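Local atomic coordinates of lipolytic protein G-D-S-L family (Chitinophaga pinensis, PDB entry 4Q7Q), a protein that is of unknown function but, as a GDSL-family member of the SGNH hydrolases, may act as a lipase or related esterase. Residues Ala250-Asp253 with Val254-Leu258; Leu165-Gly168 with Arg169-Ile173; Tyr33-Arg36 with Leu37-Leu41. All blocks are in the same frame, centred on the assembly; numbering follows the deposited sequence. Where two conformers were deposited one is given.

Contact 1 of 3, residues Ala250-Asp253 with Val254-Leu258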
ATOM      1  N   ALA A 250     -10.775  -1.382   8.590  1.00 18.52           N
ATOM      2  CA  ALA A 250      -9.702  -1.690   9.529  1.00 19.60           C
ATOM      3  C   ALA A 250      -9.134  -0.399  10.105  1.00 20.89           C
ATOM      4  O   ALA A 250      -8.847  -0.310  11.301  1.00 21.95           O
ATOM      5  CB  ALA A 250      -8.611  -2.500   8.846  1.00 19.31           C
ATOM      6  N   LEU A 251      -8.979   0.603   9.244  1.00 19.65           N
ATOM      7  CA  LEU A 251      -8.443   1.888   9.669  1.00 19.68           C
ATOM      8  C   LEU A 251      -9.421   2.596  10.596  1.00 20.44           C
ATOM      9  O   LEU A 251      -9.021   3.192  11.597  1.00 20.35           O
ATOM     10  CB  LEU A 251      -8.125   2.760   8.453  1.00 19.58           C
ATOM     11  CG  LEU A 251      -7.491   4.123   8.740  1.00 20.51           C
ATOM     12  CD1 LEU A 251      -6.223   3.968   9.577  1.00 21.53           C
ATOM     13  CD2 LEU A 251      -7.196   4.880   7.448  1.00 20.85           C
ATOM     14  N   ALA A 252     -10.705   2.511  10.270  1.00 20.54           N
ATOM     15  CA  ALA A 252     -11.722   3.133  11.109  1.00 21.63           C
ATOM     16  C   ALA A 252     -11.727   2.567  12.529  1.00 22.96           C
ATOM     17  O   ALA A 252     -11.900   3.316  13.488  1.00 23.14           O
ATOM     18  CB  ALA A 252     -13.107   3.029  10.466  1.00 22.40           C
ATOM     19  N   ASP A 253     -11.517   1.258  12.664  1.00 23.17           N
ATOM     20  CA  ASP A 253     -11.460   0.631  13.985  1.00 25.24           C
ATOM     21  C   ASP A 253     -10.344   1.235  14.837  1.00 24.56           C
ATOM     22  O   ASP A 253     -10.527   1.509  16.021  1.00 24.40           O
ATOM     23  CB  ASP A 253     -11.262  -0.884  13.868  1.00 29.82           C
ATOM     24  CG  ASP A 253     -12.475  -1.596  13.295  1.00 36.03           C
ATOM     25  OD1 ASP A 253     -13.579  -1.013  13.320  1.00 38.21           O
ATOM     26  OD2 ASP A 253     -12.326  -2.746  12.830  1.00 39.09           O
ATOM     27  N   VAL A 254      -9.180   1.432  14.229  1.00 22.57           N
ATOM     28  CA  VAL A 254      -8.047   2.009  14.943  1.00 22.23           C
ATOM     29  C   VAL A 254      -8.305   3.475  15.316  1.00 23.11           C
ATOM     30  O   VAL A 254      -8.020   3.904  16.436  1.00 23.92           O
ATOM     31  CB  VAL A 254      -6.760   1.881  14.120  1.00 22.05           C
ATOM     32  CG1 VAL A 254      -5.658   2.732  14.727  1.00 23.42           C
ATOM     33  CG2 VAL A 254      -6.339   0.418  14.041  1.00 23.76           C
ATOM     34  N   PHE A 255      -8.854   4.239  14.382  1.00 21.72           N
ATOM     35  CA  PHE A 255      -9.212   5.622  14.675  1.00 21.96           C
ATOM     36  C   PHE A 255     -10.185   5.688  15.848  1.00 24.07           C
ATOM     37  O   PHE A 255     -10.044   6.544  16.724  1.00 23.39           O
ATOM     38  CB  PHE A 255      -9.802   6.308  13.440  1.00 21.15           C
ATOM     39  CG  PHE A 255      -8.770   6.757  12.435  1.00 21.79           C
ATOM     40  CD1 PHE A 255      -7.412   6.607  12.680  1.00 21.74           C
ATOM     41  CD2 PHE A 255      -9.164   7.344  11.245  1.00 22.07           C
ATOM     42  CE1 PHE A 255      -6.464   7.036  11.757  1.00 21.00           C
ATOM     43  CE2 PHE A 255      -8.225   7.769  10.318  1.00 20.75           C
ATOM     44  CZ  PHE A 255      -6.870   7.616  10.576  1.00 20.72           C
ATOM     45  N   ARG A 256     -11.159   4.779  15.873  1.00 24.82           N
ATOM     46  CA  ARG A 256     -12.095   4.712  16.997  1.00 27.64           C
ATOM     47  C   ARG A 256     -11.373   4.446  18.311  1.00 28.97           C
ATOM     48  O   ARG A 256     -11.649   5.097  19.316  1.00 28.61           O
ATOM     49  CB  ARG A 256     -13.150   3.629  16.777  1.00 29.41           C
ATOM     50  CG  ARG A 256     -14.151   3.926  15.684  1.00 31.26           C
ATOM     51  CD  ARG A 256     -15.284   2.915  15.724  1.00 34.03           C
ATOM     52  NE  ARG A 256     -16.360   3.253  14.800  1.00 36.80           N
ATOM     53  CZ  ARG A 256     -16.515   2.706  13.599  1.00 39.09           C
ATOM     54  NH1 ARG A 256     -15.662   1.785  13.169  1.00 40.19           N
ATOM     55  NH2 ARG A 256     -17.530   3.077  12.829  1.00 40.08           N
ATOM     56  N   GLN A 257     -10.454   3.486  18.302  1.00 29.65           N
ATOM     57  CA  GLN A 257      -9.724   3.127  19.517  1.00 32.93           C
ATOM     58  C   GLN A 257      -8.883   4.293  20.027  1.00 32.17           C
ATOM     59  O   GLN A 257      -8.655   4.426  21.231  1.00 32.88           O
ATOM     60  CB  GLN A 257      -8.844   1.898  19.280  1.00 36.67           C
ATOM     61  CG  GLN A 257      -9.628   0.619  19.018  1.00 41.29           C
ATOM     62  CD  GLN A 257      -8.795  -0.455  18.340  1.00 44.98           C
ATOM     63  OE1 GLN A 257      -7.599  -0.273  18.098  1.00 45.75           O
ATOM     64  NE2 GLN A 257      -9.427  -1.581  18.022  1.00 46.58           N
ATOM     65  N   LEU A 258      -8.437   5.141  19.105  1.00 31.84           N
ATOM     66  CA  LEU A 258      -7.658   6.325  19.450  1.00 32.20           C
ATOM     67  C   LEU A 258      -8.520   7.474  19.961  1.00 32.23           C
ATOM     68  O   LEU A 258      -7.995   8.514  20.364  1.00 33.23           O
ATOM     69  CB  LEU A 258      -6.850   6.798  18.242  1.00 32.08           C
ATOM     70  CG  LEU A 258      -5.562   6.030  17.962  1.00 31.94           C
ATOM     71  CD1 LEU A 258      -4.930   6.540  16.679  1.00 32.29           C
ATOM     72  CD2 LEU A 258      -4.613   6.188  19.138  1.00 32.84           C
TER
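Leu251 and Phe255 pack one turn apart on helix 241-257, the last helix of the alpha/beta fold of the GDSL family, on the side that faces the parallel sheet. The apolar contact is of the CH-pi type: Leu251 CD1 sits over one face of the Phe255 ring, 4.1 Å from its centroid and 25° off the ring normal, displaced toward the rim. Leu251 reaches the ring because its CG is turned opposite the backbone N (chi1 -177°), which brings the end of the side chain toward the next turn. CD1 comes to 3.8 Å from Phe255 CE1, and Leu251 CG lies beside CZ and CE2. The same ring meets Trp8 edge-to-face, while Val125 of strand 123-127 touches both Leu251 and Phe255. With an alanine at Phe255, Leu251 CD1 would probably lose the face it rests on, and a gap is likely to open beside Trp8.

Backbone hydrogen bonds of the i to i+4 kind join the same turns. Phe255 N donates to Leu251 O at 3.0 Å in a nearly straight bond, so this pair is held through both main chain and side chain. Arg256 N reaches Ala252 O at 2.9 Å and Gln257 N reaches Asp253 O at 3.0 Å, whereas the bond from Val254 N to Ala250 O is weak at 3.4 Å.

The charged contact lies on the more exposed flank. The chain of Arg256 runs extended from CG to NE, passing Ala252 O with its CG, and brings the guanidinium back toward Asp253. The carboxylate and guanidinium planes are 41° apart, so this is no flat, two-pronged pairing: Asp253 OD1 approaches the guanidinium edge near its plane, and the long salt bridge spans 3.5 Å from OD1 to Arg256 NH1.

Contact 2 of 3, residues Leu165-Gly168 with Arg169-Ile173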
ATOM      1  N   LEU A 165       5.252  -3.293  12.102  1.00 18.74           N
ATOM      2  CA  LEU A 165       4.708  -3.783  13.365  1.00 19.47           C
ATOM      3  C   LEU A 165       5.681  -3.545  14.516  1.00 20.85           C
ATOM      4  O   LEU A 165       5.283  -3.142  15.606  1.00 22.10           O
ATOM      5  CB  LEU A 165       4.356  -5.263  13.267  1.00 21.25           C
ATOM      6  CG  LEU A 165       3.135  -5.611  12.410  1.00 22.43           C
ATOM      7  CD1 LEU A 165       3.153  -7.092  12.084  1.00 23.66           C
ATOM      8  CD2 LEU A 165       1.844  -5.238  13.128  1.00 23.83           C
ATOM      9  N   THR A 166       6.961  -3.797  14.269  1.00 21.44           N
ATOM     10  CA  THR A 166       7.989  -3.594  15.290  1.00 22.15           C
ATOM     11  C   THR A 166       8.101  -2.129  15.709  1.00 22.42           C
ATOM     12  O   THR A 166       8.200  -1.835  16.894  1.00 23.99           O
ATOM     13  CB  THR A 166       9.357  -4.125  14.812  1.00 22.91           C
ATOM     14  OG1 THR A 166       9.250  -5.528  14.544  1.00 24.55           O
ATOM     15  CG2 THR A 166      10.427  -3.906  15.867  1.00 22.39           C
ATOM     16  N   ILE A 167       8.071  -1.215  14.742  1.00 22.01           N
ATOM     17  CA  ILE A 167       8.121   0.216  15.044  1.00 22.09           C
ATOM     18  C   ILE A 167       6.898   0.640  15.843  1.00 23.26           C
ATOM     19  O   ILE A 167       7.005   1.419  16.794  1.00 23.91           O
ATOM     20  CB  ILE A 167       8.208   1.067  13.754  1.00 20.50           C
ATOM     21  CG1 ILE A 167       9.525   0.790  13.025  1.00 22.08           C
ATOM     22  CG2 ILE A 167       8.105   2.550  14.068  1.00 20.89           C
ATOM     23  CD1 ILE A 167       9.553   1.314  11.616  1.00 23.31           C
ATOM     24  N   GLY A 168       5.737   0.120  15.454  1.00 23.49           N
ATOM     25  CA  GLY A 168       4.504   0.382  16.174  1.00 24.40           C
ATOM     26  C   GLY A 168       4.599  -0.045  17.628  1.00 25.71           C
ATOM     27  O   GLY A 168       4.245   0.714  18.532  1.00 26.08           O
ATOM     28  N   ARG A 169       5.082  -1.264  17.860  1.00 26.49           N
ATOM     29  CA  ARG A 169       5.250  -1.763  19.220  1.00 29.15           C
ATOM     30  C   ARG A 169       6.240  -0.919  20.016  1.00 29.77           C
ATOM     31  O   ARG A 169       6.018  -0.648  21.189  1.00 30.39           O
ATOM     32  CB  ARG A 169       5.694  -3.227  19.218  1.00 31.61           C
ATOM     33  CG  ARG A 169       4.595  -4.205  18.835  1.00 35.51           C
ATOM     34  CD  ARG A 169       5.034  -5.652  19.027  1.00 38.85           C
ATOM     35  NE  ARG A 169       4.956  -6.416  17.783  1.00 41.75           N
ATOM     36  CZ  ARG A 169       6.013  -6.801  17.075  1.00 43.66           C
ATOM     37  NH1 ARG A 169       5.849  -7.491  15.955  1.00 43.58           N
ATOM     38  NH2 ARG A 169       7.237  -6.502  17.493  1.00 45.14           N
ATOM     39  N   TYR A 170       7.330  -0.511  19.373  1.00 29.33           N
ATOM     40  CA  TYR A 170       8.369   0.259  20.047  1.00 30.45           C
ATOM     41  C   TYR A 170       7.867   1.633  20.470  1.00 30.36           C
ATOM     42  O   TYR A 170       8.169   2.100  21.566  1.00 31.41           O
ATOM     43  CB  TYR A 170       9.593   0.400  19.138  1.00 32.42           C
ATOM     44  CG  TYR A 170      10.712   1.215  19.742  1.00 33.14           C
ATOM     45  CD1 TYR A 170      11.398   0.764  20.859  1.00 34.38           C
ATOM     46  CD2 TYR A 170      11.085   2.434  19.191  1.00 33.81           C
ATOM     47  CE1 TYR A 170      12.424   1.505  21.417  1.00 35.63           C
ATOM     48  CE2 TYR A 170      12.110   3.183  19.741  1.00 34.77           C
ATOM     49  CZ  TYR A 170      12.777   2.713  20.854  1.00 36.39           C
ATOM     50  OH  TYR A 170      13.799   3.452  21.404  1.00 37.57           O
ATOM     51  N   GLU A 171       7.096   2.272  19.598  1.00 29.46           N
ATOM     52  CA  GLU A 171       6.613   3.626  19.848  1.00 29.24           C
ATOM     53  C   GLU A 171       5.254   3.664  20.540  1.00 30.69           C
ATOM     54  O   GLU A 171       4.759   4.742  20.888  1.00 32.31           O
ATOM     55  CB  GLU A 171       6.528   4.403  18.530  1.00 28.91           C
ATOM     56  CG  GLU A 171       7.867   4.769  17.923  1.00 30.00           C
ATOM     57  CD  GLU A 171       8.489   5.991  18.577  1.00 31.04           C
ATOM     58  OE1 GLU A 171       8.058   6.369  19.688  1.00 33.37           O
ATOM     59  OE2 GLU A 171       9.410   6.580  17.976  1.00 31.15           O
ATOM     60  N   GLN A 172       4.662   2.488  20.739  1.00 30.46           N
ATOM     61  CA  GLN A 172       3.284   2.372  21.209  1.00 32.37           C
ATOM     62  C   GLN A 172       2.350   3.144  20.281  1.00 31.79           C
ATOM     63  O   GLN A 172       1.483   3.905  20.720  1.00 33.95           O
ATOM     64  CB  GLN A 172       3.152   2.833  22.661  1.00 35.75           C
ATOM     65  CG  GLN A 172       4.110   2.126  23.595  1.00 38.48           C
ATOM     66  CD  GLN A 172       3.839   2.438  25.048  1.00 41.69           C
ATOM     67  OE1 GLN A 172       2.686   2.522  25.471  1.00 43.03           O
ATOM     68  NE2 GLN A 172       4.901   2.618  25.822  1.00 42.95           N
ATOM     69  N   ILE A 173       2.562   2.941  18.986  1.00 29.15           N
ATOM     70  CA  ILE A 173       1.741   3.521  17.935  1.00 28.11           C
ATOM     71  C   ILE A 173       0.910   2.407  17.315  1.00 26.74           C
ATOM     72  O   ILE A 173       1.444   1.361  16.965  1.00 26.26           O
ATOM     73  CB  ILE A 173       2.628   4.152  16.836  1.00 29.57           C
ATOM     74  CG1 ILE A 173       3.268   5.443  17.352  1.00 33.40           C
ATOM     75  CG2 ILE A 173       1.830   4.410  15.568  1.00 29.69           C
ATOM     76  CD1 ILE A 173       2.269   6.455  17.839  1.00 36.63           C
TER
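Gly168 and Ile173 meet where helix 157-171 ends in a Schellman motif. Ile173 N reaches back five residues to Gly168 O at 2.8 Å, in the carbonyl plane and on a lone pair. The inner bond of the motif, from Gln172 N to Arg169 O, is weak. Gln172 makes the reversal possible by leaving helical geometry with a positive phi of 55°.

The closed turn is the tight part of the contact. A beta carbon on Gly168 would fall only 2.9 Å from Ile173 O, so the lack of a side chain lets the chain fold back this closely. One residue earlier, Ile167 is buried against Phe108 and Ile112 of helix 104-118, and its O accepts from Glu171 N at 2.9 Å. Glu171 passes that carbonyl with CB and CG and then bends away; its carboxylate forms a salt bridge with Arg116 and a hydrogen bond with Tyr95, tying the helix end to its neighbours. Ile173 leads on to Ile124 and Leu126 of the sheet.

The solvent side is looser. Tyr170 N donates to Thr166 O, but its ring swings off toward Tyr95 and Gln96, with CG set opposite the backbone N (chi1 179°). Arg169, exposed, instead folds back along the helix. A bend in its chain (chi3 -122°) lays the guanidinium flat over the preceding turn, with Leu165 O 3.9 Å from its plane and over its centre. That oxygen is already the acceptor for Arg169 N at 2.9 Å, and the positive group above it may add a mild electrostatic attraction. Thr166 OG1 bonds to Asn162 O one turn back; Arg169 NH2 only passes across it, 3.7 Å from Thr166 OG1.

Contact 3 of 3, residues Tyr33-Arg36 with Leu37-Leu41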
ATOM      1  N   TYR A  33      -9.746   4.344  -0.351  1.00 15.33           N
ATOM      2  CA  TYR A  33      -9.882   4.086   1.086  1.00 16.01           C
ATOM      3  C   TYR A  33      -9.998   5.350   1.946  1.00 16.44           C
ATOM      4  O   TYR A  33     -10.556   5.291   3.042  1.00 17.70           O
ATOM      5  CB  TYR A  33      -8.804   3.115   1.611  1.00 16.54           C
ATOM      6  CG  TYR A  33      -7.474   3.747   1.957  1.00 16.01           C
ATOM      7  CD1 TYR A  33      -7.236   4.267   3.229  1.00 16.90           C
ATOM      8  CD2 TYR A  33      -6.444   3.800   1.026  1.00 16.45           C
ATOM      9  CE1 TYR A  33      -6.026   4.835   3.550  1.00 15.99           C
ATOM     10  CE2 TYR A  33      -5.226   4.376   1.344  1.00 16.59           C
ATOM     11  CZ  TYR A  33      -5.018   4.884   2.604  1.00 15.99           C
ATOM     12  OH  TYR A  33      -3.811   5.467   2.903  1.00 15.65           O
ATOM     13  N   LEU A  34      -9.497   6.483   1.456  1.00 16.58           N
ATOM     14  CA  LEU A  34      -9.657   7.746   2.193  1.00 16.43           C
ATOM     15  C   LEU A  34     -11.116   8.182   2.174  1.00 17.73           C
ATOM     16  O   LEU A  34     -11.689   8.570   3.204  1.00 18.08           O
ATOM     17  CB  LEU A  34      -8.806   8.871   1.590  1.00 16.65           C
ATOM     18  CG  LEU A  34      -7.331   8.586   1.287  1.00 16.89           C
ATOM     19  CD1 LEU A  34      -6.625   9.858   0.803  1.00 16.91           C
ATOM     20  CD2 LEU A  34      -6.617   8.004   2.488  1.00 17.58           C
ATOM     21  N   THR A  35     -11.708   8.120   0.986  1.00 17.93           N
ATOM     22  CA  THR A  35     -13.117   8.452   0.790  1.00 18.06           C
ATOM     23  C   THR A  35     -13.995   7.549   1.647  1.00 17.85           C
ATOM     24  O   THR A  35     -14.892   8.019   2.343  1.00 19.62           O
ATOM     25  CB  THR A  35     -13.494   8.327  -0.696  1.00 18.58           C
ATOM     26  OG1 THR A  35     -12.719   9.267  -1.452  1.00 19.82           O
ATOM     27  CG2 THR A  35     -14.991   8.576  -0.930  1.00 18.66           C
ATOM     28  N   ARG A  36     -13.714   6.250   1.623  1.00 17.89           N
ATOM     29  CA  ARG A  36     -14.506   5.301   2.394  0.81 17.87           C
ATOM     30  C   ARG A  36     -14.331   5.483   3.901  1.00 19.35           C
ATOM     31  O   ARG A  36     -15.294   5.354   4.654  1.00 20.68           O
ATOM     32  CB  ARG A  36     -14.183   3.874   1.975  0.81 18.03           C
ATOM     33  CG  ARG A  36     -14.575   3.575   0.544  0.81 19.72           C
ATOM     34  CD  ARG A  36     -14.182   2.151   0.132  0.81 21.98           C
ATOM     35  NE  ARG A  36     -14.557   1.874  -1.253  0.81 22.35           N
ATOM     36  CZ  ARG A  36     -15.786   1.547  -1.636  0.81 25.67           C
ATOM     37  NH1 ARG A  36     -16.051   1.328  -2.916  0.81 26.26           N
ATOM     38  NH2 ARG A  36     -16.754   1.437  -0.735  0.81 28.63           N
ATOM     39  N   LEU A  37     -13.109   5.785   4.342  1.00 18.47           N
ATOM     40  CA  LEU A  37     -12.882   6.066   5.762  1.00 19.14           C
ATOM     41  C   LEU A  37     -13.761   7.236   6.194  1.00 18.73           C
ATOM     42  O   LEU A  37     -14.435   7.179   7.225  1.00 19.46           O
ATOM     43  CB  LEU A  37     -11.403   6.378   6.043  1.00 18.57           C
ATOM     44  CG  LEU A  37     -10.939   6.625   7.494  1.00 19.74           C
ATOM     45  CD1 LEU A  37     -11.345   8.008   8.077  1.00 18.94           C
ATOM     46  CD2 LEU A  37     -11.409   5.501   8.409  1.00 21.86           C
ATOM     47  N   ASN A  38     -13.735   8.309   5.413  1.00 18.83           N
ATOM     48  CA  ASN A  38     -14.540   9.479   5.725  1.00 19.23           C
ATOM     49  C   ASN A  38     -16.042   9.191   5.759  1.00 21.03           C
ATOM     50  O   ASN A  38     -16.763   9.793   6.535  1.00 21.10           O
ATOM     51  CB  ASN A  38     -14.202  10.636   4.777  1.00 19.91           C
ATOM     52  CG  ASN A  38     -15.179  11.786   4.894  1.00 21.68           C
ATOM     53  OD1 ASN A  38     -16.072  11.934   4.059  1.00 21.78           O
ATOM     54  ND2 ASN A  38     -15.021  12.602   5.937  1.00 22.48           N
ATOM     55  N   GLU A  39     -16.519   8.255   4.946  1.00 21.34           N
ATOM     56  CA  GLU A  39     -17.934   7.895   5.026  1.00 22.21           C
ATOM     57  C   GLU A  39     -18.260   7.250   6.372  1.00 21.62           C
ATOM     58  O   GLU A  39     -19.333   7.469   6.930  1.00 22.20           O
ATOM     59  CB  GLU A  39     -18.336   6.966   3.883  1.00 22.89           C
ATOM     60  CG  GLU A  39     -18.258   7.612   2.514  1.00 25.37           C
ATOM     61  CD  GLU A  39     -18.576   6.651   1.377  1.00 28.24           C
ATOM     62  OE1 GLU A  39     -18.534   5.416   1.584  1.00 29.36           O
ATOM     63  OE2 GLU A  39     -18.874   7.140   0.270  1.00 30.13           O
ATOM     64  N   ILE A  40     -17.331   6.455   6.888  1.00 21.08           N
ATOM     65  CA  ILE A  40     -17.523   5.803   8.178  1.00 21.44           C
ATOM     66  C   ILE A  40     -17.377   6.813   9.324  1.00 21.82           C
ATOM     67  O   ILE A  40     -18.179   6.827  10.265  1.00 24.16           O
ATOM     68  CB  ILE A  40     -16.520   4.650   8.352  1.00 20.86           C
ATOM     69  CG1 ILE A  40     -16.667   3.648   7.200  1.00 22.07           C
ATOM     70  CG2 ILE A  40     -16.713   3.960   9.693  1.00 20.71           C
ATOM     71  CD1 ILE A  40     -15.511   2.661   7.084  1.00 22.55           C
ATOM     72  N   LEU A  41     -16.352   7.656   9.230  1.00 22.19           N
ATOM     73  CA  LEU A  41     -16.072   8.675  10.235  1.00 21.93           C
ATOM     74  C   LEU A  41     -16.084  10.052   9.580  1.00 21.89           C
ATOM     75  O   LEU A  41     -15.039  10.563   9.179  1.00 21.58           O
ATOM     76  CB  LEU A  41     -14.721   8.412  10.902  1.00 22.29           C
ATOM     77  CG  LEU A  41     -14.557   7.012  11.500  1.00 21.89           C
ATOM     78  CD1 LEU A  41     -13.153   6.818  12.041  1.00 22.72           C
ATOM     79  CD2 LEU A  41     -15.613   6.726  12.583  1.00 22.80           C
TER
HETATM   80  O   HOH W   1     -16.080  10.456   1.810  1.00 25.12           O
HETATM   81  O   HOH W   2     -17.241   3.393   3.495  1.00 40.56           O
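The flat ends of Asn38 and Glu39 each reach the preceding turn through a water held by one oxygen, Asn38 OD1 and Glu39 OE1. One water donates to Asn38 OD1 and, at 2.8 Å, to Thr35 O; a second donates to Glu39 OE1 and, at 3.0 Å, to Arg36 O. At the far end of the turn, the Tyr33 ring carries Leu34 CD2 over one face, offset toward the rim, while its OH bonds to Thr16. The other polar ends turn to protein partners: Asn38 ND2 bonds to Leu44 O, Glu39 OE2 forms a salt bridge with Lys31, and Arg36 NH1 one with Asp241.

The two hydrated carbonyls also serve the helix. Thr35 O takes Glu39 N at 3.1 Å, and Arg36 O takes Ile40 N at 3.2 Å, so each oxygen is gripped by one amide and one water. Glu39 keeps its CG opposite the carbonyl carbon (chi1 -66°), which carries CG past Thr35 O at 3.4 Å and lets the extended chain bring OE1 near Arg36 CA. Ile40 CG1 brushes Arg36 O in a similar way.

On the inner side Leu37 N bonds to Tyr33 O at 2.9 Å, and Leu34 and Leu37 pack on Trp8. The wet outer flank and apolar inner flank mark an amphipathic helix layered on the parallel sheet of an SGNH-hydrolase fold.

In the fold
Contacts 1 and 3 lie on the same face of the parallel sheet and touch, their centres about 11 Å apart. Leu37 CD2 comes 3.6 Å from Ala252 N, and Ile40 CG2 lies 3.4 Å from Arg256 NH2, so helices 33-40 and 241-257 pack side by side. Contact 2 belongs to the other helical layer: its nearest atoms are about 7 Å from contact 1 and about 14 Å from contact 3. Strand 123-127 stands between, giving Val125 to contact 1 and Ile124 and Leu126 to contact 2. Ser14, Asp235 and His238 probably form the catalytic triad; contact 3 is tied to helix 14-17, which begins with Ser14, by the hydrogen bond between Tyr33 OH and Thr16 OG1.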